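Local coordinates for WbbZ protein (Klebsiella pneumoniae subsp. pneumoniae NTUH-K2044, PDB 6X1L), which is functionally uncharacterised but belongs to the polysaccharide pyruvyl transferase family, and so probably transfers pyruvyl groups to sugars of a surface polysaccharide, at residues Asn188-Ser192 and Met213-Leu217; Ser104-Gly108 and Tyr248-Val254. The contacts are given in a common frame with arbitrary orientation. Residues are numbered along the deposited sequence.

Interaction 1 of 2, residues Asn188-Ser192 and Met213-Leu217; sequences NHDIS and MINFL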
loop_
_atom_site.group_PDB
_atom_site.type_symbol
_atom_site.label_atom_id
_atom_site.label_comp_id
_atom_site.label_asym_id
_atom_site.label_seq_id
_atom_site.Cartn_x
_atom_site.Cartn_y
_atom_site.Cartn_z
ATOM N N ASN A 188 -8.374 -13.274 8.296
ATOM C CA ASN A 188 -8.499 -12.865 6.903
ATOM C C ASN A 188 -7.811 -11.526 6.672
ATOM O O ASN A 188 -8.009 -10.575 7.434
ATOM C CB ASN A 188 -9.965 -12.764 6.486
ATOM C CG ASN A 188 -10.127 -12.604 4.980
ATOM O OD1 ASN A 188 -9.445 -13.272 4.200
ATOM N ND2 ASN A 188 -11.015 -11.706 4.566
ATOM N N HIS A 189 -7.012 -11.458 5.609
ATOM C CA HIS A 189 -6.348 -10.230 5.179
ATOM C C HIS A 189 -6.702 -10.008 3.711
ATOM O O HIS A 189 -6.077 -10.595 2.824
ATOM C CB HIS A 189 -4.836 -10.322 5.370
ATOM C CG HIS A 189 -4.415 -10.563 6.787
ATOM N ND1 HIS A 189 -4.527 -11.793 7.399
ATOM C CD2 HIS A 189 -3.871 -9.733 7.708
ATOM C CE1 HIS A 189 -4.075 -11.710 8.638
ATOM N NE2 HIS A 189 -3.672 -10.470 8.851
ATOM N N ASP A 190 -7.703 -9.166 3.448
ATOM C CA ASP A 190 -8.102 -8.854 2.073
ATOM C C ASP A 190 -7.170 -7.775 1.525
ATOM O O ASP A 190 -7.519 -6.599 1.398
ATOM C CB ASP A 190 -9.557 -8.416 2.017
ATOM C CG ASP A 190 -10.124 -8.456 0.604
ATOM O OD1 ASP A 190 -9.426 -8.952 -0.304
ATOM O OD2 ASP A 190 -11.266 -7.995 0.403
ATOM N N ILE A 191 -5.946 -8.201 1.203
ATOM C CA ILE A 191 -4.907 -7.265 0.784
ATOM C C ILE A 191 -5.208 -6.619 -0.558
ATOM O O ILE A 191 -4.568 -5.620 -0.913
ATOM C CB ILE A 191 -3.540 -7.976 0.741
ATOM C CG1 ILE A 191 -3.592 -9.170 -0.216
ATOM C CG2 ILE A 191 -3.138 -8.424 2.153
ATOM C CD1 ILE A 191 -2.247 -9.824 -0.462
ATOM N N SER A 192 -6.164 -7.163 -1.316
ATOM C CA SER A 192 -6.597 -6.501 -2.542
ATOM C C SER A 192 -7.297 -5.180 -2.249
ATOM O O SER A 192 -7.173 -4.231 -3.029
ATOM C CB SER A 192 -7.525 -7.420 -3.340
ATOM O OG SER A 192 -6.874 -8.632 -3.671
HETATM N N MSE A 213 1.812 -6.004 -1.458
HETATM C CA MSE A 213 1.120 -7.284 -1.538
HETATM C C MSE A 213 2.117 -8.433 -1.572
HETATM O O MSE A 213 1.938 -9.448 -0.898
HETATM C CB MSE A 213 0.219 -7.342 -2.778
HETATM C CG MSE A 213 -0.889 -6.291 -2.810
HETATM SE SE MSE A 213 -1.917 -6.504 -4.483
HETATM C CE MSE A 213 -2.978 -8.049 -3.971
ATOM N N ILE A 214 3.173 -8.258 -2.369
ATOM C CA ILE A 214 4.209 -9.282 -2.472
ATOM C C ILE A 214 4.941 -9.447 -1.143
ATOM O O ILE A 214 5.184 -10.575 -0.694
ATOM C CB ILE A 214 5.177 -8.944 -3.620
ATOM C CG1 ILE A 214 4.491 -9.168 -4.972
ATOM C CG2 ILE A 214 6.458 -9.768 -3.510
ATOM C CD1 ILE A 214 5.371 -8.869 -6.158
ATOM N N ASN A 215 5.308 -8.332 -0.491
ATOM C CA ASN A 215 5.949 -8.418 0.822
ATOM C C ASN A 215 5.110 -9.237 1.788
ATOM O O ASN A 215 5.641 -10.060 2.542
ATOM C CB ASN A 215 6.179 -7.025 1.410
ATOM C CG ASN A 215 7.221 -6.231 0.660
ATOM O OD1 ASN A 215 8.064 -6.783 -0.047
ATOM N ND2 ASN A 215 7.174 -4.919 0.822
ATOM N N PHE A 216 3.795 -9.010 1.788
ATOM C CA PHE A 216 2.911 -9.751 2.680
ATOM C C PHE A 216 2.975 -11.243 2.388
ATOM O O PHE A 216 3.133 -12.062 3.301
ATOM C CB PHE A 216 1.480 -9.231 2.538
ATOM C CG PHE A 216 0.472 -10.015 3.327
ATOM C CD1 PHE A 216 0.270 -9.747 4.675
ATOM C CD2 PHE A 216 -0.270 -11.023 2.727
ATOM C CE1 PHE A 216 -0.654 -10.464 5.410
ATOM C CE2 PHE A 216 -1.197 -11.748 3.460
ATOM C CZ PHE A 216 -1.388 -11.465 4.803
ATOM N N LEU A 217 2.874 -11.611 1.109
ATOM C CA LEU A 217 2.758 -13.017 0.743
ATOM C C LEU A 217 4.072 -13.767 0.901
ATOM O O LEU A 217 4.061 -14.971 1.180
ATOM C CB LEU A 217 2.261 -13.133 -0.700
ATOM C CG LEU A 217 0.865 -12.568 -0.959
ATOM C CD1 LEU A 217 0.610 -12.458 -2.458
ATOM C CD2 LEU A 217 -0.184 -13.449 -0.296
#

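Interaction 2 of 2, residues Ser104-Gly108 and Tyr248-Val254; sequences STIRG and YYKNEAV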
loop_
_atom_site.group_PDB
_atom_site.type_symbol
_atom_site.label_atom_id
_atom_site.label_comp_id
_atom_site.label_asym_id
_atom_site.label_seq_id
_atom_site.Cartn_x
_atom_site.Cartn_y
_atom_site.Cartn_z
ATOM N N SER A 104 -7.983 -9.028 -21.023
ATOM C CA SER A 104 -9.110 -8.722 -20.156
ATOM C C SER A 104 -10.088 -9.887 -20.090
ATOM O O SER A 104 -10.112 -10.772 -20.951
ATOM C CB SER A 104 -9.848 -7.463 -20.627
ATOM O OG SER A 104 -9.030 -6.313 -20.486
ATOM N N THR A 105 -10.897 -9.864 -19.033
ATOM C CA THR A 105 -12.057 -10.729 -18.881
ATOM C C THR A 105 -13.293 -9.883 -19.156
ATOM O O THR A 105 -13.502 -8.856 -18.501
ATOM C CB THR A 105 -12.114 -11.342 -17.480
ATOM O OG1 THR A 105 -11.125 -12.376 -17.364
ATOM C CG2 THR A 105 -13.492 -11.927 -17.194
ATOM N N ILE A 106 -14.091 -10.298 -20.137
ATOM C CA ILE A 106 -15.241 -9.537 -20.607
ATOM C C ILE A 106 -16.474 -10.422 -20.508
ATOM O O ILE A 106 -16.438 -11.591 -20.908
ATOM C CB ILE A 106 -15.035 -9.046 -22.053
ATOM C CG1 ILE A 106 -13.783 -8.172 -22.147
ATOM C CG2 ILE A 106 -16.257 -8.289 -22.545
ATOM C CD1 ILE A 106 -13.427 -7.781 -23.563
ATOM N N ARG A 107 -17.561 -9.871 -19.974
ATOM C CA ARG A 107 -18.828 -10.585 -19.866
ATOM C C ARG A 107 -19.940 -9.656 -20.320
ATOM O O ARG A 107 -20.095 -8.559 -19.775
ATOM C CB ARG A 107 -19.083 -11.063 -18.433
ATOM C CG ARG A 107 -18.029 -12.016 -17.882
ATOM C CD ARG A 107 -18.081 -13.376 -18.572
ATOM N NE ARG A 107 -17.157 -14.326 -17.959
ATOM C CZ ARG A 107 -15.926 -14.564 -18.402
ATOM N NH1 ARG A 107 -15.468 -13.932 -19.474
ATOM N NH2 ARG A 107 -15.150 -15.437 -17.770
ATOM N N GLY A 108 -20.711 -10.092 -21.316
ATOM C CA GLY A 108 -21.810 -9.263 -21.762
ATOM C C GLY A 108 -21.318 -8.052 -22.536
ATOM O O GLY A 108 -20.260 -8.072 -23.173
ATOM N N TYR A 248 -19.458 -15.472 -12.571
ATOM C CA TYR A 248 -19.123 -15.214 -13.971
ATOM C C TYR A 248 -17.886 -15.984 -14.431
ATOM O O TYR A 248 -17.235 -15.588 -15.404
ATOM C CB TYR A 248 -18.929 -13.713 -14.222
ATOM C CG TYR A 248 -20.192 -12.891 -14.084
ATOM C CD1 TYR A 248 -20.566 -12.348 -12.860
ATOM C CD2 TYR A 248 -21.004 -12.649 -15.183
ATOM C CE1 TYR A 248 -21.722 -11.592 -12.737
ATOM C CE2 TYR A 248 -22.156 -11.898 -15.071
ATOM C CZ TYR A 248 -22.512 -11.372 -13.848
ATOM O OH TYR A 248 -23.662 -10.624 -13.746
ATOM N N TYR A 249 -17.540 -17.068 -13.733
ATOM C CA TYR A 249 -16.382 -17.900 -14.071
ATOM C C TYR A 249 -15.103 -17.077 -14.184
ATOM O O TYR A 249 -14.197 -17.416 -14.947
ATOM C CB TYR A 249 -16.637 -18.693 -15.357
ATOM C CG TYR A 249 -17.689 -19.753 -15.178
ATOM C CD1 TYR A 249 -19.031 -19.471 -15.399
ATOM C CD2 TYR A 249 -17.345 -21.031 -14.761
ATOM C CE1 TYR A 249 -20.000 -20.441 -15.226
ATOM C CE2 TYR A 249 -18.305 -22.007 -14.587
ATOM C CZ TYR A 249 -19.632 -21.707 -14.820
ATOM O OH TYR A 249 -20.588 -22.676 -14.641
ATOM N N LYS A 250 -15.016 -15.994 -13.407
ATOM C CA LYS A 250 -13.889 -15.075 -13.535
ATOM C C LYS A 250 -12.590 -15.727 -13.076
ATOM O O LYS A 250 -11.593 -15.730 -13.808
ATOM C CB LYS A 250 -14.164 -13.798 -12.738
ATOM C CG LYS A 250 -15.175 -12.860 -13.389
ATOM C CD LYS A 250 -16.016 -12.132 -12.344
ATOM C CE LYS A 250 -15.157 -11.446 -11.298
ATOM N NZ LYS A 250 -15.979 -10.922 -10.167
ATOM N N ASN A 251 -12.578 -16.277 -11.861
ATOM C CA ASN A 251 -11.378 -16.949 -11.373
ATOM C C ASN A 251 -11.121 -18.248 -12.133
ATOM O O ASN A 251 -9.993 -18.503 -12.574
ATOM C CB ASN A 251 -11.503 -17.221 -9.872
ATOM C CG ASN A 251 -11.431 -15.953 -9.039
ATOM O OD1 ASN A 251 -11.106 -14.881 -9.548
ATOM N ND2 ASN A 251 -11.720 -16.075 -7.745
ATOM N N GLU A 252 -12.154 -19.075 -12.304
ATOM C CA GLU A 252 -11.959 -20.400 -12.886
ATOM C C GLU A 252 -11.397 -20.322 -14.303
ATOM O O GLU A 252 -10.548 -21.138 -14.685
ATOM C CB GLU A 252 -13.275 -21.180 -12.871
ATOM C CG GLU A 252 -13.135 -22.633 -13.319
ATOM C CD GLU A 252 -14.439 -23.411 -13.240
ATOM O OE1 GLU A 252 -15.412 -22.887 -12.658
ATOM O OE2 GLU A 252 -14.491 -24.546 -13.762
ATOM N N ALA A 253 -11.847 -19.344 -15.096
ATOM C CA ALA A 253 -11.400 -19.267 -16.484
ATOM C C ALA A 253 -9.930 -18.872 -16.581
ATOM O O ALA A 253 -9.200 -19.387 -17.434
ATOM C CB ALA A 253 -12.273 -18.288 -17.270
ATOM N N VAL A 254 -9.473 -17.956 -15.724
ATOM C CA VAL A 254 -8.060 -17.591 -15.750
ATOM C C VAL A 254 -7.207 -18.753 -15.250
ATOM O O VAL A 254 -6.107 -18.999 -15.759
ATOM C CB VAL A 254 -7.816 -16.306 -14.936
ATOM C CG1 VAL A 254 -6.329 -15.993 -14.863
ATOM C CG2 VAL A 254 -8.568 -15.131 -15.551
#

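Interaction 1 of 2, residues Asn188-Ser192 and Met213-Leu217
The irregular loop 188-192 lies against one side of helix 203-218 and is held there by apolar side chains, with Ile191 as the central residue. Met213, built as selenomethionine, opens the helical segment. Its CA is 6.5 Å from the CA of Ile191, and although its CB leaves sideways, the chain bends back so that Met213 CE lies 4.0 Å from both Ile191 CG1 and Ser192 OG. Nearly one turn on, Phe216 points at the loop and meets two residues. Ile191 CG2 sits over the ring face, 4.0 Å from the centroid and 15° off the normal, a CH-pi contact. His189 CB approaches Phe216 CZ to 3.7 Å, and the two rings meet obliquely, centroids 5.3 Å apart and planes at 43°. Leu217 closes the row with CD2 4.2 Å from Ile191 CD1. Between His189 and Ile191, Asp190 centres an inverse gamma turn, closed by a weak Ile191 N to His189 O bond of 2.9 Å; its carboxylate forms a salt bridge with Arg227. Trp195 and Tyr199 of the second subunit pack on Ile191 and Phe216, making the contact part of the dimer interface. A loop packed on a helix beside a parallel sheet suits an alpha/beta domain, consistent with the GT-B-like architecture of this family.

Interaction 2 of 2, residues Ser104-Gly108 and Tyr248-Val254
Segment 104-108 leaves the end of strand 98-104 in an extended conformation and passes the start of helix 250-259, with CA atoms 7.1 Å apart at Thr105 and Lys250 and 7.5 Å apart at Arg107 and Tyr248. Tyr248 and Tyr249 both have positive phi, and Tyr249 occupies the N-cap position; its carbonyl O accepts the first helical bond, from Ala253 N at 3.0 Å. The carbonyl O of Tyr248 receives Arg107 instead, through NE at 2.9 Å and NH2 at 3.2 Å, a bifurcated arrangement near the plane of the guanidinium. Arg107 NH1 turns back to Ile106 O (2.9 Å) and also bonds Thr129 OG1, so NH1 is tied to its own side while NE and NH2 reach across. The aliphatic part of Arg107 lies by the Tyr248 ring, Arg107 CG being 4.1 Å from Tyr248 CD2, while Arg107 NH2 comes within 4.1 Å of Ala253 CB. Thr105 adds looser contacts: CG2 to Lys250 CG at 4.3 Å and OG1 to Val254 CG2 at 4.2 Å, its hydroxyl being hydrogen-bonded to Arg125 and Glu126. Helix 127-135 borders the contact through Ile128, which touches Arg107, Tyr249 and Ala253; elsewhere on helix 250-259, Asn251 packs on strand 266-268 and helix 228-236.

In the fold
Both contacts involve the half of the chain built on the four-stranded parallel sheet, but differ in what they join. Interaction 1 lies mainly in that half and next to the second subunit, though Met213 and Ser192 also meet the start of helix 33-48, whereas interaction 2 connects it to the half built on the six-stranded sheet. Their centres are 22 Å apart and their nearest atoms about 10 Å apart; along the chain, interaction 1 falls inside the long loop closed by interaction 2. Helix 228-236 links them, packing on Ile191 and Met213 through Val230 and on Val254 through Leu228. No ligand marks the active site, but interaction 2 bridges the interdomain cleft, where GT-B-like enzymes usually hold it.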